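Local coordinates for regulatory protein E2 (Bovine papillomavirus type 1, PDB 2JEX) that regulates viral transcription and takes part in the initiation of viral DNA replication, probably through interaction with E1, and is represented here by its N-terminal transactivation domain, at residues Pro106-Val119 and Thr128-Arg140. The protein carries 1 engineered substitution. Residues are numbered along the deposited sequence; the frame is centred on the assembly and turned at random.
Sequences PKRCFKKGARVVEV and TNWYTVYSNLYMR
Lys111 lays its CB over one face of the Tyr134 ring, a CH-pi contact of 4.0 Å from CB to the ring centroid, while Ala114 CB approaches the same ring obliquely, 3.3 Å from Tyr134 CE2. Both belong to a long, twisted antiparallel beta hairpin, strand 110-119 against strand 128-140, which turns a corner at Ser135; it lies at the centre of the antiparallel sheet of the E2 transactivation domain, between strands 145-152 and 186-189. The Tyr138 ring has Phe110 O in plane at its edge, 3.5 Å from Tyr138 CD1; Trp92 meets this ring edge-to-face. Val133 CG1 covers one face of the Arg115 guanidinium, and Ser135 CB sits at its edge, 3.7 Å from Arg115 NH1, while Asp190 forms a salt bridge with NE. Paired backbone hydrogen bonds close both halves of the ladder, from Phe110 with Tyr138 to Val119 with Asn129. Between them, at Gly113 and Ser135, the regular alternation breaks: Gly113 has positive phi (84°), and its O accepts the Ser135 N-H at 2.7 Å. Beyond the break, Val117 CG2 packs on Val133 CG2, and Val119 CG2 touches Tyr131 CE1 at 3.5 Å; on the other face Val116 CG1 lies beside Trp130 CB. Tyr131 OH is hydrogen-bonded to Glu176. At the far end Leu137 is wedged: its CD1 meets Pro106 CG, 3.8 Å away, in the residue that follows a cis peptide bond, and its CD2 rests against Lys111 CD. Beyond Leu137 CD2 the Lys111 chain bends (chi4 -34°), bringing Lys111 NZ to two backbone carbonyls, Pro106 O and Cys109 O, each at 2.7 Å.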
loop_
_atom_site.group_PDB
_atom_site.type_symbol
_atom_site.label_atom_id
_atom_site.label_comp_id
_atom_site.label_asym_id
_atom_site.label_seq_id
_atom_site.Cartn_x
_atom_site.Cartn_y
_atom_site.Cartn_z
ATOM N N PRO A 106 -4.323 3.236 -6.074
ATOM C CA PRO A 106 -3.577 4.492 -6.203
ATOM C C PRO A 106 -2.608 4.721 -5.037
ATOM O O PRO A 106 -2.889 4.313 -3.901
ATOM C CB PRO A 106 -4.685 5.545 -6.219
ATOM C CG PRO A 106 -5.761 4.955 -5.366
ATOM C CD PRO A 106 -5.683 3.459 -5.538
ATOM N N LYS A 107 -1.487 5.382 -5.331
ATOM C CA LYS A 107 -0.334 5.447 -4.429
ATOM C C LYS A 107 -0.528 6.361 -3.217
ATOM O O LYS A 107 -1.220 7.379 -3.298
ATOM C CB LYS A 107 0.920 5.892 -5.194
ATOM C CG LYS A 107 1.410 4.906 -6.235
ATOM C CD LYS A 107 2.771 5.332 -6.805
ATOM C CE LYS A 107 3.139 4.454 -8.006
ATOM N NZ LYS A 107 4.307 5.008 -8.751
ATOM N N ARG A 108 0.124 5.994 -2.111
ATOM C CA ARG A 108 0.097 6.752 -0.855
ATOM C C ARG A 108 -1.286 6.839 -0.192
ATOM O O ARG A 108 -1.717 7.913 0.226
ATOM C CB ARG A 108 0.719 8.151 -1.019
ATOM C CG ARG A 108 2.198 8.144 -1.355
ATOM C CD ARG A 108 2.897 9.392 -0.839
ATOM N NE ARG A 108 4.279 9.143 -0.413
ATOM C CZ ARG A 108 5.155 8.347 -1.032
ATOM N NH1 ARG A 108 4.829 7.704 -2.151
ATOM N NH2 ARG A 108 6.376 8.207 -0.536
ATOM N N CYS A 109 -1.963 5.698 -0.094
ATOM C CA CYS A 109 -3.191 5.574 0.692
ATOM C C CYS A 109 -3.366 4.144 1.198
ATOM O O CYS A 109 -2.939 3.184 0.548
ATOM C CB CYS A 109 -4.436 6.048 -0.091
ATOM S SG CYS A 109 -5.023 4.989 -1.458
ATOM N N PHE A 110 -3.989 4.007 2.366
ATOM C CA PHE A 110 -4.246 2.692 2.929
ATOM C C PHE A 110 -5.518 2.103 2.322
ATOM O O PHE A 110 -6.422 2.838 1.908
ATOM C CB PHE A 110 -4.278 2.749 4.462
ATOM C CG PHE A 110 -3.013 3.311 5.067
ATOM C CD1 PHE A 110 -2.976 4.619 5.551
ATOM C CD2 PHE A 110 -1.847 2.546 5.125
ATOM C CE1 PHE A 110 -1.809 5.150 6.093
ATOM C CE2 PHE A 110 -0.667 3.070 5.673
ATOM C CZ PHE A 110 -0.643 4.373 6.155
ATOM N N LYS A 111 -5.564 0.776 2.229
ATOM C CA LYS A 111 -6.591 0.107 1.431
ATOM C C LYS A 111 -7.080 -1.188 2.061
ATOM O O LYS A 111 -6.277 -2.023 2.469
ATOM C CB LYS A 111 -6.077 -0.192 0.014
ATOM C CG LYS A 111 -5.238 0.898 -0.627
ATOM C CD LYS A 111 -5.019 0.605 -2.095
ATOM C CE LYS A 111 -3.723 1.159 -2.628
ATOM N NZ LYS A 111 -3.276 2.456 -2.038
ATOM N N LYS A 112 -8.401 -1.349 2.129
ATOM C CA LYS A 112 -9.012 -2.615 2.552
ATOM C C LYS A 112 -10.093 -3.063 1.559
ATOM O O LYS A 112 -10.670 -2.238 0.844
ATOM C CB LYS A 112 -9.584 -2.506 3.968
ATOM C CG LYS A 112 -8.545 -2.162 5.050
ATOM C CD LYS A 112 -9.065 -2.405 6.457
ATOM C CE LYS A 112 -10.000 -1.294 6.894
ATOM N NZ LYS A 112 -10.165 -1.229 8.377
ATOM N N GLY A 113 -10.354 -4.368 1.519
ATOM C CA GLY A 113 -11.395 -4.927 0.656
ATOM C C GLY A 113 -10.905 -5.174 -0.760
ATOM O O GLY A 113 -11.259 -4.445 -1.682
ATOM N N ALA A 114 -10.079 -6.203 -0.921
ATOM C CA ALA A 114 -9.465 -6.514 -2.210
ATOM C C ALA A 114 -10.391 -7.363 -3.063
ATOM O O ALA A 114 -11.081 -8.264 -2.553
ATOM C CB ALA A 114 -8.128 -7.234 -2.012
ATOM N N ARG A 115 -10.409 -7.064 -4.358
ATOM C CA ARG A 115 -11.055 -7.937 -5.332
ATOM C C ARG A 115 -10.357 -7.864 -6.677
ATOM O O ARG A 115 -9.643 -6.904 -6.968
ATOM C CB ARG A 115 -12.548 -7.624 -5.473
ATOM C CG ARG A 115 -12.845 -6.361 -6.231
ATOM C CD ARG A 115 -14.293 -6.001 -6.062
ATOM N NE ARG A 115 -14.637 -4.832 -6.860
ATOM C CZ ARG A 115 -14.565 -3.577 -6.430
ATOM N NH1 ARG A 115 -14.141 -3.302 -5.197
ATOM N NH2 ARG A 115 -14.916 -2.590 -7.238
ATOM N N VAL A 116 -10.566 -8.887 -7.496
ATOM C CA VAL A 116 -9.906 -8.955 -8.791
ATOM C C VAL A 116 -10.826 -8.461 -9.908
ATOM O O VAL A 116 -11.965 -8.913 -10.052
ATOM C CB VAL A 116 -9.341 -10.384 -9.082
ATOM C CG1 VAL A 116 -8.767 -10.470 -10.483
ATOM C CG2 VAL A 116 -8.261 -10.762 -8.043
ATOM N N VAL A 117 -10.310 -7.515 -10.683
ATOM C CA VAL A 117 -10.949 -7.077 -11.919
ATOM C C VAL A 117 -10.244 -7.757 -13.106
ATOM O O VAL A 117 -9.011 -7.778 -13.183
ATOM C CB VAL A 117 -10.948 -5.525 -12.014
ATOM C CG1 VAL A 117 -11.382 -5.045 -13.381
ATOM C CG2 VAL A 117 -11.885 -4.944 -10.949
ATOM N N GLU A 118 -11.031 -8.344 -14.002
ATOM C CA GLU A 118 -10.486 -9.039 -15.169
ATOM C C GLU A 118 -10.790 -8.296 -16.465
ATOM O O GLU A 118 -11.936 -7.926 -16.723
ATOM C CB GLU A 118 -11.012 -10.478 -15.269
ATOM C CG GLU A 118 -10.373 -11.255 -16.428
ATOM C CD GLU A 118 -10.984 -12.636 -16.666
ATOM O OE1 GLU A 118 -10.186 -13.582 -16.875
ATOM O OE2 GLU A 118 -12.238 -12.778 -16.655
ATOM N N VAL A 119 -9.755 -8.078 -17.270
ATOM C CA VAL A 119 -9.918 -7.426 -18.567
ATOM C C VAL A 119 -9.549 -8.394 -19.691
ATOM O O VAL A 119 -8.475 -8.999 -19.678
ATOM C CB VAL A 119 -9.112 -6.101 -18.684
ATOM C CG1 VAL A 119 -9.395 -5.417 -20.024
ATOM C CG2 VAL A 119 -9.484 -5.157 -17.563
ATOM N N THR A 128 -5.954 -11.809 -21.859
ATOM C CA THR A 128 -6.543 -11.452 -20.582
ATOM C C THR A 128 -5.505 -10.787 -19.666
ATOM O O THR A 128 -4.297 -11.001 -19.822
ATOM C CB THR A 128 -7.152 -12.738 -19.949
ATOM O OG1 THR A 128 -8.528 -12.859 -20.352
ATOM C CG2 THR A 128 -7.078 -12.742 -18.469
ATOM N N ASN A 129 -5.980 -9.949 -18.746
ATOM C CA ASN A 129 -5.157 -9.432 -17.661
ATOM C C ASN A 129 -6.029 -9.131 -16.457
ATOM O O ASN A 129 -7.227 -8.901 -16.598
ATOM C CB ASN A 129 -4.387 -8.183 -18.087
ATOM C CG ASN A 129 -3.025 -8.060 -17.392
ATOM O OD1 ASN A 129 -2.376 -7.027 -17.485
ATOM N ND2 ASN A 129 -2.598 -9.112 -16.693
ATOM N N TRP A 130 -5.439 -9.175 -15.265
ATOM C CA TRP A 130 -6.211 -8.963 -14.054
ATOM C C TRP A 130 -5.600 -7.930 -13.115
ATOM O O TRP A 130 -4.392 -7.757 -13.072
ATOM C CB TRP A 130 -6.567 -10.293 -13.357
ATOM C CG TRP A 130 -5.453 -11.295 -13.187
ATOM C CD1 TRP A 130 -4.322 -11.137 -12.450
ATOM C CD2 TRP A 130 -5.390 -12.626 -13.733
ATOM N NE1 TRP A 130 -3.546 -12.269 -12.520
ATOM C CE2 TRP A 130 -4.177 -13.197 -13.303
ATOM C CE3 TRP A 130 -6.235 -13.381 -14.561
ATOM C CZ2 TRP A 130 -3.785 -14.502 -13.654
ATOM C CZ3 TRP A 130 -5.843 -14.686 -14.920
ATOM C CH2 TRP A 130 -4.627 -15.228 -14.457
ATOM N N TYR A 131 -6.470 -7.203 -12.415
ATOM C CA TYR A 131 -6.098 -6.052 -11.581
ATOM C C TYR A 131 -6.766 -6.173 -10.219
ATOM O O TYR A 131 -7.961 -6.472 -10.128
ATOM C CB TYR A 131 -6.525 -4.740 -12.263
ATOM C CG TYR A 131 -6.058 -4.640 -13.706
ATOM C CD1 TYR A 131 -6.773 -5.246 -14.738
ATOM C CD2 TYR A 131 -4.883 -3.967 -14.032
ATOM C CE1 TYR A 131 -6.327 -5.187 -16.055
ATOM C CE2 TYR A 131 -4.440 -3.897 -15.341
ATOM C CZ TYR A 131 -5.171 -4.508 -16.347
ATOM O OH TYR A 131 -4.731 -4.435 -17.644
ATOM N N THR A 132 -5.995 -5.945 -9.160
ATOM C CA THR A 132 -6.519 -5.972 -7.796
ATOM C C THR A 132 -7.022 -4.585 -7.433
ATOM O O THR A 132 -6.264 -3.613 -7.474
ATOM C CB THR A 132 -5.456 -6.445 -6.797
ATOM O OG1 THR A 132 -4.993 -7.741 -7.191
ATOM C CG2 THR A 132 -6.023 -6.522 -5.372
ATOM N N VAL A 133 -8.313 -4.505 -7.112
ATOM C CA VAL A 133 -8.963 -3.247 -6.739
ATOM C C VAL A 133 -9.451 -3.322 -5.292
ATOM O O VAL A 133 -9.920 -4.364 -4.841
ATOM C CB VAL A 133 -10.126 -2.904 -7.706
ATOM C CG1 VAL A 133 -10.764 -1.555 -7.366
ATOM C CG2 VAL A 133 -9.613 -2.872 -9.131
ATOM N N TYR A 134 -9.323 -2.214 -4.571
ATOM C CA TYR A 134 -9.718 -2.143 -3.163
ATOM C C TYR A 134 -10.987 -1.316 -2.998
ATOM O O TYR A 134 -11.070 -0.196 -3.496
ATOM C CB TYR A 134 -8.558 -1.615 -2.299
ATOM C CG TYR A 134 -7.395 -2.587 -2.260
ATOM C CD1 TYR A 134 -6.338 -2.490 -3.171
ATOM C CD2 TYR A 134 -7.373 -3.630 -1.340
ATOM C CE1 TYR A 134 -5.278 -3.398 -3.152
ATOM C CE2 TYR A 134 -6.322 -4.544 -1.317
ATOM C CZ TYR A 134 -5.285 -4.429 -2.228
ATOM O OH TYR A 134 -4.252 -5.344 -2.195
ATOM N N SER A 135 -11.981 -1.881 -2.317
ATOM C CA SER A 135 -13.280 -1.226 -2.168
ATOM C C SER A 135 -13.220 -0.045 -1.204
ATOM O O SER A 135 -14.072 0.851 -1.260
ATOM C CB SER A 135 -14.345 -2.228 -1.707
ATOM O OG SER A 135 -14.057 -2.736 -0.411
ATOM N N ASN A 136 -12.212 -0.049 -0.330
ATOM C CA ASN A 136 -12.081 0.970 0.707
ATOM C C ASN A 136 -10.697 1.600 0.706
ATOM O O ASN A 136 -9.692 0.921 0.916
ATOM C CB ASN A 136 -12.446 0.398 2.090
ATOM C CG ASN A 136 -13.871 -0.174 2.136
ATOM O OD1 ASN A 136 -14.812 0.419 1.604
ATOM N ND2 ASN A 136 -14.027 -1.331 2.769
ATOM N N LEU A 137 -10.664 2.904 0.444
ATOM C CA LEU A 137 -9.421 3.655 0.346
ATOM C C LEU A 137 -9.435 4.801 1.338
ATOM O O LEU A 137 -10.409 5.554 1.416
ATOM C CB LEU A 137 -9.220 4.212 -1.068
ATOM C CG LEU A 137 -9.251 3.302 -2.303
ATOM C CD1 LEU A 137 -9.066 4.122 -3.579
ATOM C CD2 LEU A 137 -8.190 2.224 -2.213
ATOM N N TYR A 138 -8.345 4.928 2.088
ATOM C CA TYR A 138 -8.217 5.965 3.107
ATOM C C TYR A 138 -7.079 6.915 2.734
ATOM O O TYR A 138 -5.900 6.558 2.826
ATOM C CB TYR A 138 -7.985 5.333 4.482
ATOM C CG TYR A 138 -9.014 4.289 4.856
ATOM C CD1 TYR A 138 -8.907 2.977 4.382
ATOM C CD2 TYR A 138 -10.095 4.608 5.681
ATOM C CE1 TYR A 138 -9.851 2.011 4.711
ATOM C CE2 TYR A 138 -11.048 3.643 6.023
ATOM C CZ TYR A 138 -10.917 2.349 5.532
ATOM O OH TYR A 138 -11.836 1.389 5.858
ATOM N N MET A 139 -7.447 8.121 2.305
ATOM C CA MET A 139 -6.489 9.084 1.766
ATOM C C MET A 139 -6.509 10.431 2.478
ATOM O O MET A 139 -7.566 10.941 2.848
ATOM C CB MET A 139 -6.683 9.269 0.253
ATOM C CG MET A 139 -8.119 9.141 -0.238
ATOM S SD MET A 139 -8.251 8.879 -2.027
ATOM C CE MET A 139 -7.821 10.520 -2.626
ATOM N N ARG A 140 -5.319 10.993 2.669
ATOM C CA ARG A 140 -5.178 12.302 3.277
ATOM C C ARG A 140 -5.477 13.395 2.261
ATOM O O ARG A 140 -4.868 13.449 1.190
ATOM C CB ARG A 140 -3.779 12.493 3.882
ATOM C CG ARG A 140 -3.673 13.723 4.796
ATOM C CD ARG A 140 -2.393 13.734 5.626
ATOM N NE ARG A 140 -1.203 14.037 4.825
ATOM C CZ ARG A 140 0.044 14.018 5.289
ATOM N NH1 ARG A 140 0.288 13.705 6.559
ATOM N NH2 ARG A 140 1.057 14.310 4.479
#